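PDB 6WPU: flavin-containing monooxygenase from Allium sativum, which probably uses its bound flavin-adenine dinucleotide to add an oxygen atom to the sulfur of S-allyl-L-cysteine, giving the sulfoxide. Local coordinates for residues G59-T64 with V81-K87; Y183-F188 with M202-N206; Y298-L303 with F334-W339. All blocks are in the same frame, centred on the assembly; numbering follows the deposited sequence.

Contact 1. Residues G59-T64 with V81-K87; sequences GTWIYT and VHSSLYK. With FAD (flavin-adenine dinucleotide), chain B.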
loop_
_atom_site.group_PDB
_atom_site.type_symbol
_atom_site.label_atom_id
_atom_site.label_comp_id
_atom_site.label_asym_id
_atom_site.label_seq_id
_atom_site.Cartn_x
_atom_site.Cartn_y
_atom_site.Cartn_z
ATOM N N GLY A 59 5.709 -6.674 7.093
ATOM C CA GLY A 59 5.739 -6.324 5.686
ATOM C C GLY A 59 6.487 -5.022 5.429
ATOM O O GLY A 59 7.632 -4.824 5.855
ATOM N N THR A 60 5.810 -4.122 4.720
ATOM C CA THR A 60 6.396 -2.840 4.331
ATOM C C THR A 60 6.973 -2.090 5.524
ATOM O O THR A 60 7.998 -1.414 5.404
ATOM C CB THR A 60 5.327 -1.990 3.643
ATOM O OG1 THR A 60 5.141 -2.481 2.314
ATOM C CG2 THR A 60 5.741 -0.527 3.595
ATOM N N TRP A 61 6.333 -2.213 6.694
ATOM C CA TRP A 61 6.695 -1.401 7.849
ATOM C C TRP A 61 7.995 -1.851 8.524
ATOM O O TRP A 61 8.431 -1.208 9.486
ATOM C CB TRP A 61 5.527 -1.384 8.837
ATOM C CG TRP A 61 4.393 -0.556 8.306
ATOM C CD1 TRP A 61 3.213 -1.000 7.787
ATOM C CD2 TRP A 61 4.367 0.868 8.203
ATOM N NE1 TRP A 61 2.444 0.063 7.383
ATOM C CE2 TRP A 61 3.132 1.224 7.628
ATOM C CE3 TRP A 61 5.267 1.882 8.558
ATOM C CZ2 TRP A 61 2.771 2.549 7.398
ATOM C CZ3 TRP A 61 4.909 3.186 8.333
ATOM C CH2 TRP A 61 3.668 3.513 7.760
ATOM N N ILE A 62 8.625 -2.921 8.049
ATOM C CA ILE A 62 9.982 -3.280 8.477
ATOM C C ILE A 62 10.961 -2.448 7.647
ATOM O O ILE A 62 11.257 -2.802 6.504
ATOM C CB ILE A 62 10.257 -4.775 8.308
ATOM C CG1 ILE A 62 9.175 -5.619 8.986
ATOM C CG2 ILE A 62 11.637 -5.119 8.870
ATOM C CD1 ILE A 62 9.297 -7.098 8.665
ATOM N N TYR A 63 11.486 -1.357 8.208
ATOM C CA TYR A 63 12.537 -0.628 7.501
ATOM C C TYR A 63 13.763 -1.514 7.321
ATOM O O TYR A 63 14.128 -2.281 8.210
ATOM C CB TYR A 63 12.933 0.641 8.255
ATOM C CG TYR A 63 14.146 1.313 7.659
ATOM C CD1 TYR A 63 14.045 2.035 6.471
ATOM C CD2 TYR A 63 15.396 1.216 8.271
ATOM C CE1 TYR A 63 15.157 2.641 5.897
ATOM C CE2 TYR A 63 16.521 1.823 7.698
ATOM C CZ TYR A 63 16.387 2.538 6.518
ATOM O OH TYR A 63 17.482 3.146 5.938
ATOM N N THR A 64 14.384 -1.431 6.146
ATOM C CA THR A 64 15.696 -2.045 5.958
ATOM C C THR A 64 16.562 -1.094 5.140
ATOM O O THR A 64 16.080 -0.499 4.166
ATOM C CB THR A 64 15.638 -3.408 5.257
ATOM O OG1 THR A 64 16.969 -3.874 5.041
ATOM C CG2 THR A 64 14.911 -3.325 3.898
ATOM N N VAL A 81 13.981 -6.612 -2.575
ATOM C CA VAL A 81 13.809 -6.053 -1.237
ATOM C C VAL A 81 12.344 -5.665 -1.107
ATOM O O VAL A 81 11.806 -4.941 -1.953
ATOM C CB VAL A 81 14.736 -4.843 -1.002
ATOM C CG1 VAL A 81 14.501 -4.280 0.375
ATOM C CG2 VAL A 81 16.200 -5.253 -1.155
ATOM N N HIS A 82 11.677 -6.138 -0.065
ATOM C CA HIS A 82 10.224 -5.969 -0.030
ATOM C C HIS A 82 9.827 -4.554 0.382
ATOM O O HIS A 82 8.949 -3.935 -0.241
ATOM C CB HIS A 82 9.549 -6.965 0.914
ATOM C CG HIS A 82 8.068 -6.745 1.007
ATOM N ND1 HIS A 82 7.166 -7.335 0.141
ATOM C CD2 HIS A 82 7.341 -5.923 1.803
ATOM C CE1 HIS A 82 5.948 -6.911 0.430
ATOM N NE2 HIS A 82 6.027 -6.062 1.437
ATOM N N SER A 83 10.481 -4.002 1.399
ATOM C CA SER A 83 10.117 -2.673 1.896
ATOM C C SER A 83 10.648 -1.529 1.026
ATOM O O SER A 83 11.792 -1.550 0.564
ATOM C CB SER A 83 10.623 -2.487 3.326
ATOM O OG SER A 83 10.213 -1.215 3.803
ATOM N N SER A 84 9.802 -0.509 0.837
ATOM C CA SER A 84 10.149 0.756 0.200
ATOM C C SER A 84 10.374 1.896 1.188
ATOM O O SER A 84 10.553 3.035 0.753
ATOM C CB SER A 84 9.037 1.177 -0.775
ATOM O OG SER A 84 8.760 0.129 -1.689
ATOM N N LEU A 85 10.328 1.647 2.497
ATOM C CA LEU A 85 10.435 2.756 3.440
ATOM C C LEU A 85 11.830 3.361 3.395
ATOM O O LEU A 85 12.823 2.638 3.291
ATOM C CB LEU A 85 10.163 2.298 4.864
ATOM C CG LEU A 85 8.818 1.721 5.275
ATOM C CD1 LEU A 85 8.901 1.271 6.748
ATOM C CD2 LEU A 85 7.727 2.729 5.076
ATOM N N TYR A 86 11.908 4.686 3.503
ATOM C CA TYR A 86 13.193 5.341 3.729
ATOM C C TYR A 86 13.341 5.642 5.217
ATOM O O TYR A 86 12.371 5.593 5.981
ATOM C CB TYR A 86 13.338 6.614 2.881
ATOM C CG TYR A 86 12.144 7.545 2.930
ATOM C CD1 TYR A 86 11.061 7.366 2.059
ATOM C CD2 TYR A 86 12.100 8.606 3.832
ATOM C CE1 TYR A 86 9.959 8.200 2.112
ATOM C CE2 TYR A 86 11.002 9.468 3.876
ATOM C CZ TYR A 86 9.940 9.249 3.019
ATOM O OH TYR A 86 8.855 10.077 3.054
ATOM N N LYS A 87 14.573 5.935 5.633
ATOM C CA LYS A 87 14.880 5.860 7.060
ATOM C C LYS A 87 14.106 6.896 7.876
ATOM O O LYS A 87 13.672 6.609 8.998
ATOM C CB LYS A 87 16.382 6.010 7.287
ATOM C CG LYS A 87 16.792 5.919 8.762
ATOM C CD LYS A 87 18.318 5.885 8.890
ATOM C CE LYS A 87 18.798 5.988 10.325
ATOM N NZ LYS A 87 18.860 7.415 10.786
HETATM P PA FAD B . 2.780 -5.348 2.859
HETATM O O1A FAD B . 3.166 -4.430 4.020
HETATM O O2A FAD B . 3.504 -5.303 1.609
HETATM O O5B FAD B . 2.909 -6.813 3.215
HETATM C C5B FAD B . 2.838 -7.934 2.341
HETATM C C4B FAD B . 3.549 -9.158 2.961
HETATM O O4B FAD B . 3.421 -10.333 2.210
HETATM C C3B FAD B . 5.021 -8.930 3.180
HETATM O O3B FAD B . 5.381 -9.228 4.488
HETATM C C2B FAD B . 5.690 -9.868 2.239
HETATM O O2B FAD B . 6.910 -10.329 2.697
HETATM C C1B FAD B . 4.670 -10.967 2.159
HETATM N N9A FAD B . 4.727 -11.735 0.936
HETATM C C8A FAD B . 4.772 -11.208 -0.349
HETATM N N7A FAD B . 4.821 -12.203 -1.244
HETATM C C5A FAD B . 4.833 -13.430 -0.577
HETATM C C6A FAD B . 4.888 -14.764 -0.979
HETATM N N6A FAD B . 4.942 -15.125 -2.375
HETATM N N1A FAD B . 4.861 -15.739 -0.054
HETATM C C2A FAD B . 4.815 -15.460 1.275
HETATM N N3A FAD B . 4.766 -14.181 1.716
HETATM C C4A FAD B . 4.774 -13.153 0.822
HETATM N N1 FAD B . -0.389 3.422 5.347
HETATM C C2 FAD B . -0.746 4.097 6.568
HETATM O O2 FAD B . -1.813 3.682 7.287
HETATM N N3 FAD B . -0.077 5.233 6.963
HETATM C C4 FAD B . 1.002 5.693 6.238
HETATM O O4 FAD B . 1.691 6.800 6.611
HETATM C C4X FAD B . 1.551 4.904 5.119
HETATM N N5 FAD B . 2.771 5.246 4.550
HETATM C C5X FAD B . 3.286 4.460 3.524
HETATM C C6 FAD B . 4.512 4.813 2.941
HETATM C C7 FAD B . 5.031 4.018 1.925
HETATM C C7M FAD B . 6.342 4.412 1.299
HETATM C C8 FAD B . 4.344 2.888 1.486
HETATM C C8M FAD B . 4.874 2.021 0.389
HETATM C C9 FAD B . 3.119 2.536 2.063
HETATM C C9A FAD B . 2.591 3.319 3.080
HETATM N N10 FAD B . 1.342 2.947 3.685
HETATM C C10 FAD B . 0.813 3.733 4.717
HETATM C "C1'" FAD B . 0.594 1.781 3.189
HETATM C "C2'" FAD B . 1.027 0.388 3.597
HETATM O "O2'" FAD B . 1.184 -0.365 2.466
HETATM C "C3'" FAD B . -0.131 -0.178 4.387
HETATM O "O3'" FAD B . -0.065 0.525 5.567
HETATM C "C4'" FAD B . -0.054 -1.668 4.700
HETATM O "O4'" FAD B . 1.205 -1.920 5.207
HETATM C "C5'" FAD B . -0.386 -2.629 3.553
HETATM O "O5'" FAD B . 0.123 -3.844 4.020
HETATM P P FAD B . 0.084 -5.277 3.345
HETATM O O1P FAD B . -0.012 -6.425 4.420
HETATM O O2P FAD B . -1.047 -5.170 2.246
HETATM O O3P FAD B . 1.378 -5.216 2.331
HETATM O O HOH W 1 7.044 -1.483 0.225
HETATM O O HOH W 2 13.059 -0.131 3.990
#
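With its OG turned anti to the backbone N (chi1 -178°), S83 reaches the carbonyl of T60, while L85, its CG anti to its own carbonyl carbon, lays its CD1 methyl against the same residue. The motif is an ST turn in the loop after strand 47-52 of the FAD-binding Rossmann-type domain. S83 OG gives a 2.7 Å hydrogen bond to a lone pair of T60 O, in the carbonyl plane, and accepts L85 N at 3.1 Å along a nearly straight line of 171°. L85 CD1 lies just 3.1 Å from T60 O, a tight fit, and 3.6 Å from W61 CA. Y63 crosses K87 at a slant, its OH coming up to K87 CB.

The 3-10 segment 60-61 faces the cofactor. W61 gives NE1 to FAD O3' at 3.1 Å, and its CZ2 lies 3.5 Å from FAD C4X; an alanine here would probably leave that ribityl hydroxyl without its indole donor and open a gap beside both the isoalloxazine and L85 CD1. Each segment grips a phosphate oxygen: H82 NE2, in one of two modelled conformers, bonds FAD O2A at 2.6 Å, and T60 N points at FAD O1A, 2.8 Å away, with an N-H...O angle of 171°.

Contact 2. Residues Y183-F188 with M202-N206; sequences YTEPRF and MHSHN. With FAD (flavin-adenine dinucleotide), chain B.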
loop_
_atom_site.group_PDB
_atom_site.type_symbol
_atom_site.label_atom_id
_atom_site.label_comp_id
_atom_site.label_asym_id
_atom_site.label_seq_id
_atom_site.Cartn_x
_atom_site.Cartn_y
_atom_site.Cartn_z
ATOM N N TYR A 183 3.260 -2.741 -3.037
ATOM C CA TYR A 183 4.201 -1.622 -3.024
ATOM C C TYR A 183 5.642 -2.112 -3.124
ATOM O O TYR A 183 6.541 -1.629 -2.427
ATOM C CB TYR A 183 3.970 -0.757 -1.788
ATOM C CG TYR A 183 2.708 0.089 -1.908
ATOM C CD1 TYR A 183 2.558 1.015 -2.968
ATOM C CD2 TYR A 183 1.662 -0.039 -0.993
ATOM C CE1 TYR A 183 1.399 1.801 -3.102
ATOM C CE2 TYR A 183 0.500 0.732 -1.108
ATOM C CZ TYR A 183 0.374 1.656 -2.165
ATOM O OH TYR A 183 -0.782 2.420 -2.277
ATOM N N THR A 184 5.889 -3.053 -4.025
ATOM C CA THR A 184 7.220 -3.632 -4.190
ATOM C C THR A 184 7.681 -3.671 -5.642
ATOM O O THR A 184 8.852 -3.408 -5.911
ATOM C CB THR A 184 7.237 -5.055 -3.588
ATOM O OG1 THR A 184 7.008 -4.952 -2.183
ATOM C CG2 THR A 184 8.584 -5.732 -3.809
ATOM N N GLU A 185 6.797 -4.000 -6.581
ATOM C CA GLU A 185 7.159 -4.035 -7.987
ATOM C C GLU A 185 6.927 -2.656 -8.600
ATOM O O GLU A 185 5.775 -2.198 -8.649
ATOM C CB GLU A 185 6.350 -5.092 -8.717
ATOM C CG GLU A 185 6.732 -5.288 -10.183
ATOM C CD GLU A 185 8.084 -5.989 -10.371
ATOM O OE1 GLU A 185 8.673 -6.456 -9.378
ATOM O OE2 GLU A 185 8.556 -6.073 -11.522
ATOM N N PRO A 186 7.969 -1.974 -9.086
ATOM C CA PRO A 186 7.833 -0.567 -9.497
ATOM C C PRO A 186 7.158 -0.375 -10.842
ATOM O O PRO A 186 7.220 -1.224 -11.735
ATOM C CB PRO A 186 9.292 -0.092 -9.584
ATOM C CG PRO A 186 10.012 -1.301 -10.030
ATOM C CD PRO A 186 9.356 -2.439 -9.217
ATOM N N ARG A 187 6.533 0.791 -10.991
ATOM C CA ARG A 187 6.205 1.314 -12.304
ATOM C C ARG A 187 6.967 2.620 -12.507
ATOM O O ARG A 187 7.431 3.248 -11.548
ATOM C CB ARG A 187 4.695 1.510 -12.488
ATOM C CG ARG A 187 4.124 2.755 -11.912
ATOM C CD ARG A 187 2.594 2.794 -12.047
ATOM N NE ARG A 187 2.090 2.598 -13.409
ATOM C CZ ARG A 187 1.747 3.583 -14.246
ATOM N NH1 ARG A 187 1.877 4.852 -13.872
ATOM N NH2 ARG A 187 1.277 3.298 -15.463
ATOM N N PHE A 188 7.075 3.040 -13.763
ATOM C CA PHE A 188 8.060 4.048 -14.146
ATOM C C PHE A 188 7.446 5.170 -14.961
ATOM O O PHE A 188 6.376 5.028 -15.550
ATOM C CB PHE A 188 9.185 3.416 -14.952
ATOM C CG PHE A 188 9.913 2.376 -14.200
ATOM C CD1 PHE A 188 10.953 2.728 -13.356
ATOM C CD2 PHE A 188 9.529 1.048 -14.287
ATOM C CE1 PHE A 188 11.612 1.766 -12.638
ATOM C CE2 PHE A 188 10.188 0.082 -13.571
ATOM C CZ PHE A 188 11.225 0.443 -12.742
ATOM N N MET A 202 17.225 5.918 -10.905
ATOM C CA MET A 202 16.791 4.996 -9.861
ATOM C C MET A 202 15.294 5.153 -9.625
ATOM O O MET A 202 14.684 6.158 -9.998
ATOM C CB MET A 202 17.540 5.236 -8.547
ATOM C CG MET A 202 17.339 6.651 -8.004
ATOM S SD MET A 202 18.130 6.933 -6.407
ATOM C CE MET A 202 17.265 5.739 -5.363
ATOM N N HIS A 203 14.711 4.136 -8.999
ATOM C CA HIS A 203 13.337 4.179 -8.520
ATOM C C HIS A 203 13.366 4.445 -7.022
ATOM O O HIS A 203 14.282 4.014 -6.322
ATOM C CB HIS A 203 12.598 2.863 -8.822
ATOM C CG HIS A 203 11.112 2.947 -8.632
ATOM N ND1 HIS A 203 10.505 2.778 -7.405
ATOM C CD2 HIS A 203 10.114 3.204 -9.513
ATOM C CE1 HIS A 203 9.198 2.929 -7.539
ATOM N NE2 HIS A 203 8.936 3.188 -8.808
ATOM N N SER A 204 12.375 5.194 -6.540
ATOM C CA SER A 204 12.287 5.497 -5.113
ATOM C C SER A 204 12.157 4.253 -4.255
ATOM O O SER A 204 12.379 4.331 -3.041
ATOM C CB SER A 204 11.081 6.395 -4.837
ATOM O OG SER A 204 9.871 5.737 -5.188
ATOM N N HIS A 205 11.786 3.111 -4.848
ATOM C CA HIS A 205 11.787 1.858 -4.098
ATOM C C HIS A 205 13.130 1.617 -3.425
ATOM O O HIS A 205 13.192 0.981 -2.371
ATOM C CB HIS A 205 11.455 0.690 -5.023
ATOM C CG HIS A 205 11.474 -0.646 -4.343
ATOM N ND1 HIS A 205 10.574 -0.992 -3.357
ATOM C CD2 HIS A 205 12.262 -1.733 -4.534
ATOM C CE1 HIS A 205 10.822 -2.227 -2.955
ATOM N NE2 HIS A 205 11.832 -2.704 -3.660
ATOM N N ASN A 206 14.208 2.146 -3.993
ATOM C CA ASN A 206 15.535 1.960 -3.431
ATOM C C ASN A 206 16.031 3.191 -2.678
ATOM O O ASN A 206 17.210 3.247 -2.311
ATOM C CB ASN A 206 16.507 1.559 -4.544
ATOM C CG ASN A 206 16.135 0.221 -5.159
ATOM O OD1 ASN A 206 16.004 -0.772 -4.445
ATOM N ND2 ASN A 206 15.935 0.190 -6.471
HETATM P PA FAD B . 2.780 -5.348 2.859
HETATM O O1A FAD B . 3.166 -4.430 4.020
HETATM O O2A FAD B . 3.504 -5.303 1.609
HETATM O O5B FAD B . 2.909 -6.813 3.215
HETATM C C5B FAD B . 2.838 -7.934 2.341
HETATM C C4B FAD B . 3.549 -9.158 2.961
HETATM O O4B FAD B . 3.421 -10.333 2.210
HETATM C C3B FAD B . 5.021 -8.930 3.180
HETATM O O3B FAD B . 5.381 -9.228 4.488
HETATM C C2B FAD B . 5.690 -9.868 2.239
HETATM O O2B FAD B . 6.910 -10.329 2.697
HETATM C C1B FAD B . 4.670 -10.967 2.159
HETATM N N9A FAD B . 4.727 -11.735 0.936
HETATM C C8A FAD B . 4.772 -11.208 -0.349
HETATM N N7A FAD B . 4.821 -12.203 -1.244
HETATM C C5A FAD B . 4.833 -13.430 -0.577
HETATM C C6A FAD B . 4.888 -14.764 -0.979
HETATM N N6A FAD B . 4.942 -15.125 -2.375
HETATM N N1A FAD B . 4.861 -15.739 -0.054
HETATM C C2A FAD B . 4.815 -15.460 1.275
HETATM N N3A FAD B . 4.766 -14.181 1.716
HETATM C C4A FAD B . 4.774 -13.153 0.822
HETATM N N1 FAD B . -0.389 3.422 5.347
HETATM C C2 FAD B . -0.746 4.097 6.568
HETATM O O2 FAD B . -1.813 3.682 7.287
HETATM N N3 FAD B . -0.077 5.233 6.963
HETATM C C4 FAD B . 1.002 5.693 6.238
HETATM O O4 FAD B . 1.691 6.800 6.611
HETATM C C4X FAD B . 1.551 4.904 5.119
HETATM N N5 FAD B . 2.771 5.246 4.550
HETATM C C5X FAD B . 3.286 4.460 3.524
HETATM C C6 FAD B . 4.512 4.813 2.941
HETATM C C7 FAD B . 5.031 4.018 1.925
HETATM C C7M FAD B . 6.342 4.412 1.299
HETATM C C8 FAD B . 4.344 2.888 1.486
HETATM C C8M FAD B . 4.874 2.021 0.389
HETATM C C9 FAD B . 3.119 2.536 2.063
HETATM C C9A FAD B . 2.591 3.319 3.080
HETATM N N10 FAD B . 1.342 2.947 3.685
HETATM C C10 FAD B . 0.813 3.733 4.717
HETATM C "C1'" FAD B . 0.594 1.781 3.189
HETATM C "C2'" FAD B . 1.027 0.388 3.597
HETATM O "O2'" FAD B . 1.184 -0.365 2.466
HETATM C "C3'" FAD B . -0.131 -0.178 4.387
HETATM O "O3'" FAD B . -0.065 0.525 5.567
HETATM C "C4'" FAD B . -0.054 -1.668 4.700
HETATM O "O4'" FAD B . 1.205 -1.920 5.207
HETATM C "C5'" FAD B . -0.386 -2.629 3.553
HETATM O "O5'" FAD B . 0.123 -3.844 4.020
HETATM P P FAD B . 0.084 -5.277 3.345
HETATM O O1P FAD B . -0.012 -6.425 4.420
HETATM O O2P FAD B . -1.047 -5.170 2.246
HETATM O O3P FAD B . 1.378 -5.216 2.331
#
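H203 meets P186, R187 and F188 with different parts of one imidazole, a worked case of a flat ring being bordered by unlike neighbours. The setting is the joint between a short, weakly bonded antiparallel pairing of about 185-186 with 296-297 and the end of strand 200-203 of a mixed sheet, where a 3-10 turn begins. P186 comes over a face of the H203 ring: its CB stands 3.4 Å from the ring centroid and only 12° off the normal, a CH-pi contact. R187 O lies at the edge, in the ring plane, and takes a weak hydrogen bond from H203 NE2 at 3.1 Å, bent to 126°; that carbonyl has a second partner in T294. F188 completes the set with an offset edge-to-face pair in which the edge of H203 points to the phenyl face, the centroids 5.4 Å apart and the planes at 78°. The other nitrogen, H203 ND1, accepts the backbone N of H205 at 2.9 Å. Both nitrogens of this buried ring thus have partners, one of them weakly, which together with P186 probably limits its turning.

Where H203 takes a proline CB over its ring, H205 takes a carbonyl: T184 O sits over the centre of its face. Its ND1 is hydrogen-bonded to S84 and its NE2 to E68. At the far end of 183-188, beyond this packing, Y183 packs against the flavin, its CB 3.6 Å from the methyl carbon C8M of FAD.

Contact 3. Residues Y298-L303 with F334-W339; sequences YNFPFL and FVGIPW
Y298 and I337 bring the two irregular segments nearest, their CA atoms 8.4 Å apart, and from there the chains diverge as 298-303 folds into a type I turn from F300 to L303, which carries F302 of the FAD pocket. Side chains bridge the distance at two places, one at the end of strand 332-334, an outermost strand of the FAD domain's parallel sheet, the other in the loop after it.

At one, F334 turns its edge to a face of F300 in an edge-to-face pair, with centroids 5.1 Å apart and planes at 61°. L303 approaches F334 from the opposite direction, its CD2 methyl 3.4 Å from CZ at the ring edge, and I337 CD1 lies at the edge of F300. V178 packs against both phenylalanines.

At the other, Y298, whose chi1 of -62° aims its ring at I337, gives its hydroxyl to I337 O at 2.7 Å, the donor 34° out of the carbonyl plane. The same OH is 3.2 Å from W339 CD1, and I337 CG2 crosses the phenol at a slant.

One half is thus wholly apolar; in the other, the bond gives the buried phenol hydroxyl and the carbonyl each a polar partner.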
loop_
_atom_site.group_PDB
_atom_site.type_symbol
_atom_site.label_atom_id
_atom_site.label_comp_id
_atom_site.label_asym_id
_atom_site.label_seq_id
_atom_site.Cartn_x
_atom_site.Cartn_y
_atom_site.Cartn_z
ATOM N N TYR A 298 0.639 -4.071 -9.264
ATOM C CA TYR A 298 0.256 -5.340 -8.664
ATOM C C TYR A 298 1.100 -6.447 -9.266
ATOM O O TYR A 298 1.464 -6.397 -10.439
ATOM C CB TYR A 298 -1.228 -5.615 -8.914
ATOM C CG TYR A 298 -2.119 -4.572 -8.282
ATOM C CD1 TYR A 298 -2.611 -3.508 -9.031
ATOM C CD2 TYR A 298 -2.444 -4.634 -6.921
ATOM C CE1 TYR A 298 -3.426 -2.538 -8.457
ATOM C CE2 TYR A 298 -3.252 -3.674 -6.336
ATOM C CZ TYR A 298 -3.735 -2.616 -7.114
ATOM O OH TYR A 298 -4.544 -1.634 -6.567
ATOM N N ASN A 299 1.410 -7.457 -8.461
ATOM C CA ASN A 299 2.297 -8.520 -8.930
ATOM C C ASN A 299 2.022 -9.771 -8.102
ATOM O O ASN A 299 2.329 -9.779 -6.907
ATOM C CB ASN A 299 3.752 -8.066 -8.803
ATOM C CG ASN A 299 4.727 -9.039 -9.412
ATOM O OD1 ASN A 299 4.492 -9.572 -10.485
ATOM N ND2 ASN A 299 5.827 -9.290 -8.717
ATOM N N PHE A 300 1.453 -10.814 -8.727
ATOM C CA PHE A 300 1.206 -12.114 -8.080
ATOM C C PHE A 300 1.798 -13.244 -8.909
ATOM O O PHE A 300 1.058 -14.046 -9.490
ATOM C CB PHE A 300 -0.279 -12.427 -7.906
ATOM C CG PHE A 300 -1.131 -11.258 -7.661
ATOM C CD1 PHE A 300 -1.870 -10.707 -8.690
ATOM C CD2 PHE A 300 -1.264 -10.748 -6.386
ATOM C CE1 PHE A 300 -2.691 -9.627 -8.463
ATOM C CE2 PHE A 300 -2.086 -9.663 -6.147
ATOM C CZ PHE A 300 -2.799 -9.097 -7.199
ATOM N N PRO A 301 3.121 -13.362 -8.962
ATOM C CA PRO A 301 3.712 -14.403 -9.825
ATOM C C PRO A 301 3.286 -15.827 -9.444
ATOM O O PRO A 301 3.205 -16.711 -10.308
ATOM C CB PRO A 301 5.220 -14.175 -9.655
ATOM C CG PRO A 301 5.360 -13.421 -8.348
ATOM C CD PRO A 301 4.130 -12.583 -8.222
ATOM N N PHE A 302 2.950 -16.061 -8.187
ATOM C CA PHE A 302 2.626 -17.404 -7.734
ATOM C C PHE A 302 1.227 -17.846 -8.137
ATOM O O PHE A 302 0.902 -19.031 -8.002
ATOM C CB PHE A 302 2.768 -17.450 -6.216
ATOM C CG PHE A 302 2.074 -16.306 -5.522
ATOM C CD1 PHE A 302 0.718 -16.370 -5.251
ATOM C CD2 PHE A 302 2.769 -15.156 -5.176
ATOM C CE1 PHE A 302 0.055 -15.314 -4.615
ATOM C CE2 PHE A 302 2.118 -14.099 -4.538
ATOM C CZ PHE A 302 0.754 -14.182 -4.255
ATOM N N LEU A 303 0.385 -16.932 -8.611
ATOM C CA LEU A 303 -1.046 -17.188 -8.673
ATOM C C LEU A 303 -1.428 -17.717 -10.052
ATOM O O LEU A 303 -1.250 -17.026 -11.060
ATOM C CB LEU A 303 -1.818 -15.915 -8.337
ATOM C CG LEU A 303 -3.330 -16.099 -8.274
ATOM C CD1 LEU A 303 -3.696 -17.256 -7.329
ATOM C CD2 LEU A 303 -3.983 -14.793 -7.855
ATOM N N PHE A 334 -8.839 -11.422 -2.213
ATOM C CA PHE A 334 -7.696 -10.518 -2.087
ATOM C C PHE A 334 -7.990 -9.473 -1.022
ATOM O O PHE A 334 -9.052 -8.842 -1.057
ATOM C CB PHE A 334 -7.386 -9.808 -3.418
ATOM C CG PHE A 334 -6.941 -10.729 -4.520
ATOM C CD1 PHE A 334 -7.867 -11.499 -5.207
ATOM C CD2 PHE A 334 -5.602 -10.812 -4.873
ATOM C CE1 PHE A 334 -7.465 -12.355 -6.228
ATOM C CE2 PHE A 334 -5.185 -11.660 -5.899
ATOM C CZ PHE A 334 -6.121 -12.435 -6.574
ATOM N N VAL A 335 -7.048 -9.266 -0.096
ATOM C CA VAL A 335 -7.170 -8.214 0.913
ATOM C C VAL A 335 -6.142 -7.124 0.613
ATOM O O VAL A 335 -4.962 -7.412 0.386
ATOM C CB VAL A 335 -7.000 -8.763 2.342
ATOM C CG1 VAL A 335 -6.987 -7.618 3.362
ATOM C CG2 VAL A 335 -8.144 -9.700 2.689
ATOM N N GLY A 336 -6.595 -5.873 0.595
ATOM C CA GLY A 336 -5.685 -4.747 0.472
ATOM C C GLY A 336 -5.381 -4.297 -0.943
ATOM O O GLY A 336 -4.384 -3.595 -1.146
ATOM N N ILE A 337 -6.196 -4.696 -1.926
ATOM C CA ILE A 337 -6.030 -4.186 -3.290
ATOM C C ILE A 337 -6.219 -2.670 -3.380
ATOM O O ILE A 337 -5.414 -2.012 -4.053
ATOM C CB ILE A 337 -6.966 -4.940 -4.256
ATOM C CG1 ILE A 337 -6.595 -6.434 -4.364
ATOM C CG2 ILE A 337 -6.968 -4.278 -5.624
ATOM C CD1 ILE A 337 -5.235 -6.695 -4.917
ATOM N N PRO A 338 -7.255 -2.067 -2.783
ATOM C CA PRO A 338 -7.510 -0.639 -3.038
ATOM C C PRO A 338 -6.351 0.251 -2.610
ATOM O O PRO A 338 -5.531 -0.110 -1.767
ATOM C CB PRO A 338 -8.768 -0.352 -2.209
ATOM C CG PRO A 338 -9.475 -1.709 -2.129
ATOM C CD PRO A 338 -8.341 -2.681 -1.987
ATOM N N TRP A 339 -6.277 1.433 -3.222
ATOM C CA TRP A 339 -5.236 2.388 -2.858
ATOM C C TRP A 339 -5.831 3.784 -2.745
ATOM O O TRP A 339 -7.014 4.009 -3.031
ATOM C CB TRP A 339 -4.043 2.363 -3.826
ATOM C CG TRP A 339 -4.367 2.459 -5.288
ATOM C CD1 TRP A 339 -4.938 1.494 -6.065
ATOM C CD2 TRP A 339 -4.089 3.566 -6.161
ATOM N NE1 TRP A 339 -5.057 1.934 -7.364
ATOM C CE2 TRP A 339 -4.539 3.203 -7.452
ATOM C CE3 TRP A 339 -3.509 4.826 -5.978
ATOM C CZ2 TRP A 339 -4.429 4.061 -8.557
ATOM C CZ3 TRP A 339 -3.397 5.688 -7.092
ATOM C CH2 TRP A 339 -3.858 5.295 -8.356
#

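All three contacts are partly buried, and none is purely surface or purely core; what changes is the chemistry. Contact 1 is the most polar, with ordered waters and hydrogen bonds directed to the cofactor; contact 2 rests on imidazole rings, and contact 3 on phenyl rings and methyls with one tyrosine bond. Contacts 1 and 2 touch directly: H82 O meets T184 OG1, and S84 OG meets both H205 ND1 and Y183 O. Contacts 2 and 3 meet more loosely, whereas contacts 1 and 3 stay about 9 Å apart at their nearest atoms. Segment 183-188 thus touches both neighbours, through Y183, T184 and E185. Contacts 1 and 2 touch FAD directly; in contact 3 the turn residue F302 does.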